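Local coordinates for protein fructose transport system repressor FruR (Pseudomonas putida, PDB 3O75) that binds fructose 1-phosphate through its sugar-binding domain and probably acts as a LacI-family, DNA-binding regulator of transcription, at residues 184-189 with 211-216; 227-232 with 264-269. All coordinates share one frame; numbering follows the deposited sequence.

Interaction 1 (184-189 with 211-216); sequences LVTTSY and LGTFGD. With F1X (1-O-phosphono-beta-D-fructofuranose), chain C.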
loop_
_atom_site.group_PDB
_atom_site.type_symbol
_atom_site.label_atom_id
_atom_site.label_comp_id
_atom_site.label_asym_id
_atom_site.label_seq_id
_atom_site.Cartn_x
_atom_site.Cartn_y
_atom_site.Cartn_z
ATOM N N LEU A 184 -21.363 14.159 -2.464
ATOM C CA LEU A 184 -20.429 13.594 -3.436
ATOM C C LEU A 184 -20.130 12.130 -3.136
ATOM O O LEU A 184 -19.910 11.766 -1.979
ATOM C CB LEU A 184 -19.120 14.395 -3.432
ATOM C CG LEU A 184 -17.918 13.874 -4.227
ATOM C CD1 LEU A 184 -18.179 13.916 -5.721
ATOM C CD2 LEU A 184 -16.665 14.675 -3.888
ATOM N N VAL A 185 -20.123 11.298 -4.179
ATOM C CA VAL A 185 -19.757 9.889 -4.047
ATOM C C VAL A 185 -18.526 9.570 -4.894
ATOM O O VAL A 185 -18.519 9.815 -6.103
ATOM C CB VAL A 185 -20.904 8.951 -4.497
ATOM C CG1 VAL A 185 -20.452 7.504 -4.449
ATOM C CG2 VAL A 185 -22.159 9.155 -3.639
ATOM N N THR A 186 -17.487 9.024 -4.265
ATOM C CA THR A 186 -16.312 8.558 -4.997
ATOM C C THR A 186 -16.304 7.030 -5.058
ATOM O O THR A 186 -16.641 6.361 -4.079
ATOM C CB THR A 186 -14.988 9.086 -4.384
ATOM O OG1 THR A 186 -14.948 8.799 -2.983
ATOM C CG2 THR A 186 -14.867 10.584 -4.578
ATOM N N THR A 187 -15.925 6.489 -6.213
ATOM C CA THR A 187 -15.990 5.049 -6.463
ATOM C C THR A 187 -14.729 4.280 -6.063
ATOM O O THR A 187 -14.604 3.091 -6.362
ATOM C CB THR A 187 -16.284 4.747 -7.943
ATOM O OG1 THR A 187 -15.204 5.231 -8.751
ATOM C CG2 THR A 187 -17.574 5.413 -8.378
ATOM N N SER A 188 -13.801 4.958 -5.398
ATOM C CA SER A 188 -12.585 4.320 -4.897
ATOM C C SER A 188 -11.915 5.302 -3.953
ATOM O O SER A 188 -11.973 6.510 -4.186
ATOM C CB SER A 188 -11.645 3.974 -6.053
ATOM O OG SER A 188 -10.401 3.494 -5.577
ATOM N N TYR A 189 -11.292 4.812 -2.883
ATOM C CA TYR A 189 -10.700 5.740 -1.924
ATOM C C TYR A 189 -9.600 6.564 -2.579
ATOM O O TYR A 189 -9.415 7.743 -2.267
ATOM C CB TYR A 189 -10.143 5.044 -0.683
ATOM C CG TYR A 189 -9.629 6.060 0.316
ATOM C CD1 TYR A 189 -10.507 6.737 1.150
ATOM C CD2 TYR A 189 -8.277 6.377 0.390
ATOM C CE1 TYR A 189 -10.061 7.680 2.045
ATOM C CE2 TYR A 189 -7.813 7.329 1.295
ATOM C CZ TYR A 189 -8.716 7.976 2.120
ATOM O OH TYR A 189 -8.289 8.922 3.025
ATOM N N LEU A 211 -20.135 13.486 2.129
ATOM C CA LEU A 211 -19.178 12.682 1.390
ATOM C C LEU A 211 -19.443 11.192 1.573
ATOM O O LEU A 211 -19.576 10.707 2.695
ATOM C CB LEU A 211 -17.769 13.016 1.876
ATOM C CG LEU A 211 -16.663 13.273 0.852
ATOM C CD1 LEU A 211 -17.189 14.068 -0.332
ATOM C CD2 LEU A 211 -15.496 13.994 1.517
ATOM N N GLY A 212 -19.507 10.466 0.466
ATOM C CA GLY A 212 -19.576 9.017 0.514
ATOM C C GLY A 212 -18.514 8.449 -0.406
ATOM O O GLY A 212 -18.295 8.975 -1.496
ATOM N N THR A 213 -17.844 7.383 0.021
ATOM C CA THR A 213 -16.794 6.801 -0.805
ATOM C C THR A 213 -16.740 5.284 -0.736
ATOM O O THR A 213 -17.044 4.680 0.293
ATOM C CB THR A 213 -15.390 7.325 -0.418
ATOM O OG1 THR A 213 -14.422 6.821 -1.348
ATOM C CG2 THR A 213 -15.006 6.857 0.983
ATOM N N PHE A 214 -16.346 4.680 -1.849
ATOM C CA PHE A 214 -15.882 3.305 -1.843
ATOM C C PHE A 214 -14.511 3.280 -1.177
ATOM O O PHE A 214 -13.729 4.219 -1.321
ATOM C CB PHE A 214 -15.787 2.768 -3.271
ATOM C CG PHE A 214 -17.047 2.119 -3.753
ATOM C CD1 PHE A 214 -18.156 2.879 -4.083
ATOM C CD2 PHE A 214 -17.128 0.744 -3.869
ATOM C CE1 PHE A 214 -19.324 2.276 -4.521
ATOM C CE2 PHE A 214 -18.294 0.136 -4.305
ATOM C CZ PHE A 214 -19.393 0.904 -4.630
ATOM N N GLY A 215 -14.223 2.208 -0.451
ATOM C CA GLY A 215 -12.991 2.116 0.305
ATOM C C GLY A 215 -13.122 2.758 1.672
ATOM O O GLY A 215 -14.185 3.265 2.038
ATOM N N ASP A 216 -12.030 2.736 2.426
ATOM C CA ASP A 216 -12.008 3.272 3.780
ATOM C C ASP A 216 -10.561 3.542 4.169
ATOM O O ASP A 216 -9.644 2.977 3.581
ATOM C CB ASP A 216 -12.640 2.272 4.754
ATOM C CG ASP A 216 -12.866 2.860 6.135
ATOM O OD1 ASP A 216 -13.005 4.095 6.241
ATOM O OD2 ASP A 216 -12.919 2.085 7.115
HETATM C C1 F1X C . -10.417 -0.700 -4.701
HETATM O O1 F1X C . -10.354 0.475 -3.908
HETATM P P1 F1X C . -11.454 0.693 -2.755
HETATM C C2 F1X C . -10.996 -0.345 -6.059
HETATM O O2 F1X C . -12.085 0.573 -5.901
HETATM C C3 F1X C . -11.475 -1.599 -6.777
HETATM O O3 F1X C . -12.773 -2.002 -6.344
HETATM C C4 F1X C . -11.438 -1.147 -8.215
HETATM O O4 F1X C . -11.448 -2.220 -9.160
HETATM C C5 F1X C . -10.097 -0.441 -8.178
HETATM O O5 F1X C . -10.023 0.244 -6.923
HETATM C C6 F1X C . -9.937 0.468 -9.372
HETATM O O6 F1X C . -9.346 -0.358 -10.368
HETATM O O1P F1X C . -12.773 0.677 -3.483
HETATM O O2P F1X C . -11.254 -0.474 -1.826
HETATM O O3P F1X C . -11.099 2.039 -2.174
#
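A parallel beta-alpha-beta unit sets strands 184-186 and 211-214 side by side, with helix 189-200 in the crossover between them. Gly212 N bonds to Leu184 O at 2.8 Å. Gly212 O then takes the N-H of Thr186, whose own carbonyl receives Phe214 N. On the face shared by Leu184, Thr186, Leu211 and Thr213, the two leucines lie side by side and point the same way, with Leu184 CD2 3.6 Å from Leu211 CD1. Further along, Thr186 OG1 donates to Thr213 OG1 at 2.6 Å. Thr213 OG1 stands anti to its own N (chi1 -174°), which brings it beside its carbonyl carbon, and it donates in turn to Phe214 O at 2.7 Å. This buried hydroxyl accepts from the neighbouring strand and donates to its own, and a valine here would probably leave Thr186 OG1 without its acceptor and Phe214 O without this donor. The Phe214 ring meets Thr186 O at its edge, in plane, while its CB lies 3.3 Å from Thr187 O. The Phe214 side chain also packs on Ala107 and Ser108 of helix 104-116. Beyond the strands, Ser188 is the N-cap of helix 189-200. Tyr189 N gives a nearly straight bond (171°) to O3P of the sugar phosphate, 2.9 Å away. Gly215 CA comes within 3.1 Å of the same O3P, where a side chain would collide with the phosphate. A phosphate held at a helix N-terminus beyond the ends of parallel strands is an arrangement typical of alpha/beta folds, here in the ligand cleft of a periplasmic-binding-protein-like domain.

Interaction 2 (227-232 with 264-269); sequences VNAMAQ and TFKQRI. With F1X (1-O-phosphono-beta-D-fructofuranose), chain C.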
loop_
_atom_site.group_PDB
_atom_site.type_symbol
_atom_site.label_atom_id
_atom_site.label_comp_id
_atom_site.label_asym_id
_atom_site.label_seq_id
_atom_site.Cartn_x
_atom_site.Cartn_y
_atom_site.Cartn_z
ATOM N N VAL A 227 -17.269 10.898 6.967
ATOM C CA VAL A 227 -17.374 10.284 5.650
ATOM C C VAL A 227 -17.984 8.889 5.725
ATOM O O VAL A 227 -17.476 8.020 6.432
ATOM C CB VAL A 227 -15.996 10.166 4.976
ATOM C CG1 VAL A 227 -16.129 9.492 3.617
ATOM C CG2 VAL A 227 -15.348 11.535 4.843
ATOM N N ASN A 228 -19.077 8.679 4.995
ATOM C CA ASN A 228 -19.646 7.343 4.849
ATOM C C ASN A 228 -18.801 6.502 3.901
ATOM O O ASN A 228 -18.397 6.976 2.844
ATOM C CB ASN A 228 -21.089 7.417 4.355
ATOM C CG ASN A 228 -22.050 7.862 5.439
ATOM O OD1 ASN A 228 -21.635 8.184 6.555
ATOM N ND2 ASN A 228 -23.342 7.877 5.122
ATOM N N ALA A 229 -18.542 5.256 4.274
ATOM C CA ALA A 229 -17.603 4.431 3.529
ATOM C C ALA A 229 -18.102 3.006 3.332
ATOM O O ALA A 229 -18.706 2.418 4.232
ATOM C CB ALA A 229 -16.250 4.426 4.231
ATOM N N MET A 230 -17.844 2.464 2.144
ATOM C CA MET A 230 -18.120 1.067 1.853
ATOM C C MET A 230 -16.796 0.329 1.690
ATOM O O MET A 230 -16.190 0.348 0.616
ATOM C CB MET A 230 -18.948 0.938 0.576
ATOM C CG MET A 230 -20.411 1.281 0.735
ATOM S SD MET A 230 -21.366 -0.022 1.553
ATOM C CE MET A 230 -23.017 0.668 1.416
ATOM N N ALA A 231 -16.343 -0.307 2.766
ATOM C CA ALA A 231 -15.057 -0.989 2.765
ATOM C C ALA A 231 -15.177 -2.431 2.282
ATOM O O ALA A 231 -16.127 -3.127 2.623
ATOM C CB ALA A 231 -14.442 -0.941 4.153
ATOM N N GLN A 232 -14.209 -2.877 1.487
ATOM C CA GLN A 232 -14.158 -4.268 1.058
ATOM C C GLN A 232 -13.870 -5.158 2.251
ATOM O O GLN A 232 -13.248 -4.729 3.220
ATOM C CB GLN A 232 -13.035 -4.487 0.046
ATOM C CG GLN A 232 -13.203 -3.823 -1.300
ATOM C CD GLN A 232 -12.076 -4.198 -2.248
ATOM O OE1 GLN A 232 -11.814 -5.380 -2.478
ATOM N NE2 GLN A 232 -11.401 -3.194 -2.794
ATOM N N THR A 264 -18.495 -3.589 3.685
ATOM C CA THR A 264 -18.904 -3.147 5.012
ATOM C C THR A 264 -19.231 -1.658 4.997
ATOM O O THR A 264 -18.405 -0.839 4.599
ATOM C CB THR A 264 -17.803 -3.421 6.052
ATOM O OG1 THR A 264 -17.433 -4.803 6.002
ATOM C CG2 THR A 264 -18.291 -3.089 7.455
ATOM N N PHE A 265 -20.439 -1.315 5.432
ATOM C CA PHE A 265 -20.888 0.073 5.450
ATOM C C PHE A 265 -20.489 0.763 6.751
ATOM O O PHE A 265 -20.971 0.413 7.826
ATOM C CB PHE A 265 -22.407 0.123 5.266
ATOM C CG PHE A 265 -22.950 1.494 4.973
ATOM C CD1 PHE A 265 -22.180 2.440 4.321
ATOM C CD2 PHE A 265 -24.251 1.825 5.324
ATOM C CE1 PHE A 265 -22.689 3.697 4.041
ATOM C CE2 PHE A 265 -24.763 3.080 5.047
ATOM C CZ PHE A 265 -23.977 4.017 4.405
ATOM N N LYS A 266 -19.591 1.735 6.654
ATOM C CA LYS A 266 -19.228 2.551 7.803
ATOM C C LYS A 266 -19.964 3.876 7.687
ATOM O O LYS A 266 -19.546 4.761 6.942
ATOM C CB LYS A 266 -17.718 2.788 7.842
ATOM C CG LYS A 266 -16.888 1.574 7.446
ATOM C CD LYS A 266 -16.188 0.938 8.632
ATOM C CE LYS A 266 -15.451 -0.320 8.199
ATOM N NZ LYS A 266 -14.676 -0.935 9.316
ATOM N N GLN A 267 -21.069 4.005 8.413
ATOM C CA GLN A 267 -21.891 5.206 8.338
ATOM C C GLN A 267 -21.535 6.228 9.416
ATOM O O GLN A 267 -22.137 6.251 10.488
ATOM C CB GLN A 267 -23.375 4.846 8.411
ATOM C CG GLN A 267 -24.291 6.052 8.315
ATOM C CD GLN A 267 -25.659 5.697 7.773
ATOM O OE1 GLN A 267 -26.046 4.527 7.741
ATOM N NE2 GLN A 267 -26.400 6.709 7.334
ATOM N N ARG A 268 -20.558 7.077 9.114
ATOM C CA ARG A 268 -20.105 8.102 10.048
ATOM C C ARG A 268 -21.038 9.311 10.069
ATOM O O ARG A 268 -21.091 10.050 11.055
ATOM C CB ARG A 268 -18.685 8.545 9.699
ATOM C CG ARG A 268 -17.674 7.417 9.705
ATOM C CD ARG A 268 -16.292 7.920 9.346
ATOM N NE ARG A 268 -15.274 6.893 9.540
ATOM C CZ ARG A 268 -14.860 6.055 8.594
ATOM N NH1 ARG A 268 -15.373 6.115 7.371
ATOM N NH2 ARG A 268 -13.928 5.157 8.875
ATOM N N ILE A 269 -21.760 9.519 8.972
ATOM C CA ILE A 269 -22.726 10.609 8.890
ATOM C C ILE A 269 -24.033 10.220 9.576
ATOM O O ILE A 269 -24.698 9.265 9.171
ATOM C CB ILE A 269 -23.011 11.006 7.429
ATOM C CG1 ILE A 269 -21.717 11.410 6.722
ATOM C CG2 ILE A 269 -24.027 12.136 7.370
ATOM C CD1 ILE A 269 -21.893 11.683 5.241
HETATM C C1 F1X C . -10.417 -0.700 -4.701
HETATM O O1 F1X C . -10.354 0.475 -3.908
HETATM P P1 F1X C . -11.454 0.693 -2.755
HETATM C C2 F1X C . -10.996 -0.345 -6.059
HETATM O O2 F1X C . -12.085 0.573 -5.901
HETATM C C3 F1X C . -11.475 -1.599 -6.777
HETATM O O3 F1X C . -12.773 -2.002 -6.344
HETATM C C4 F1X C . -11.438 -1.147 -8.215
HETATM O O4 F1X C . -11.448 -2.220 -9.160
HETATM C C5 F1X C . -10.097 -0.441 -8.178
HETATM O O5 F1X C . -10.023 0.244 -6.923
HETATM C C6 F1X C . -9.937 0.468 -9.372
HETATM O O6 F1X C . -9.346 -0.358 -10.368
HETATM O O1P F1X C . -12.773 0.677 -3.483
HETATM O O2P F1X C . -11.254 -0.474 -1.826
HETATM O O3P F1X C . -11.099 2.039 -2.174
#
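Met230 reaches over the Phe265 ring from the neighbouring strand. Its methyl CE sits above one face, 3.9 Å from the ring centroid, as a CH-pi contact. SD stands obliquely to the same ring in a Met-aromatic contact. A bend at chi2 (-76°) turns the end of the methionine chain toward the ring. Asn228 makes the polar grip: its OD1 accepts Ile269 N at 2.8 Å, in the carbonyl plane. CG1 of Ile269 also lies close, 3.2 Å from Asn228 OD1. Arg268 NH1 donates to Val227 O at 3.0 Å, with that oxygen in the guanidinium plane.

The strands 227-231 and 264-266 are antiparallel neighbours in the mixed sheet of the LacI-type sugar-binding fold. Ala229 with Lys266 and Ala231 with Thr264 are hydrogen-bonded pairs. Met230 with Phe265 is the non-hydrogen-bonded pair between them. Lys266 N meets Ala229 O at 2.7 Å.

A second shell positions these groups. Ser114 of helix 104-116 bonds to Asn228 ND2, which helps fix the turn of the amide, and the same helix packs on Phe265. Arg268 NH2 forms salt bridges with Asp216 and Asp221, holding the guanidinium while NH1 uses the Val227 carbonyl. Past the strand end, the extended Gln232 side chain sends NE2 to O2P of the bound phosphate, at 2.9 Å.

How the interactions relate
Interactions 1 and 2 lie in one sheet, their centres about 9 Å apart. Strands 210-214 and 227-231 are neighbours and join them directly. Thr213 N lies 2.9 Å from Asn228 O, and Gly215 N lies 2.9 Å from Met230 O; both are probable backbone hydrogen bonds. Gly215 O also packs against Ala229 CB, 3.2 Å away. Both contacts reach the same sugar phosphate, but by different oxygens: interaction 1 supplies the helix N-terminus, and interaction 2 supplies a glutamine amide. Arg263, next to Thr264 in the chain, bonds to both Met230 O and the ligand. Ser16, Asp89, Arg90 and Arg138 also bond to the ligand.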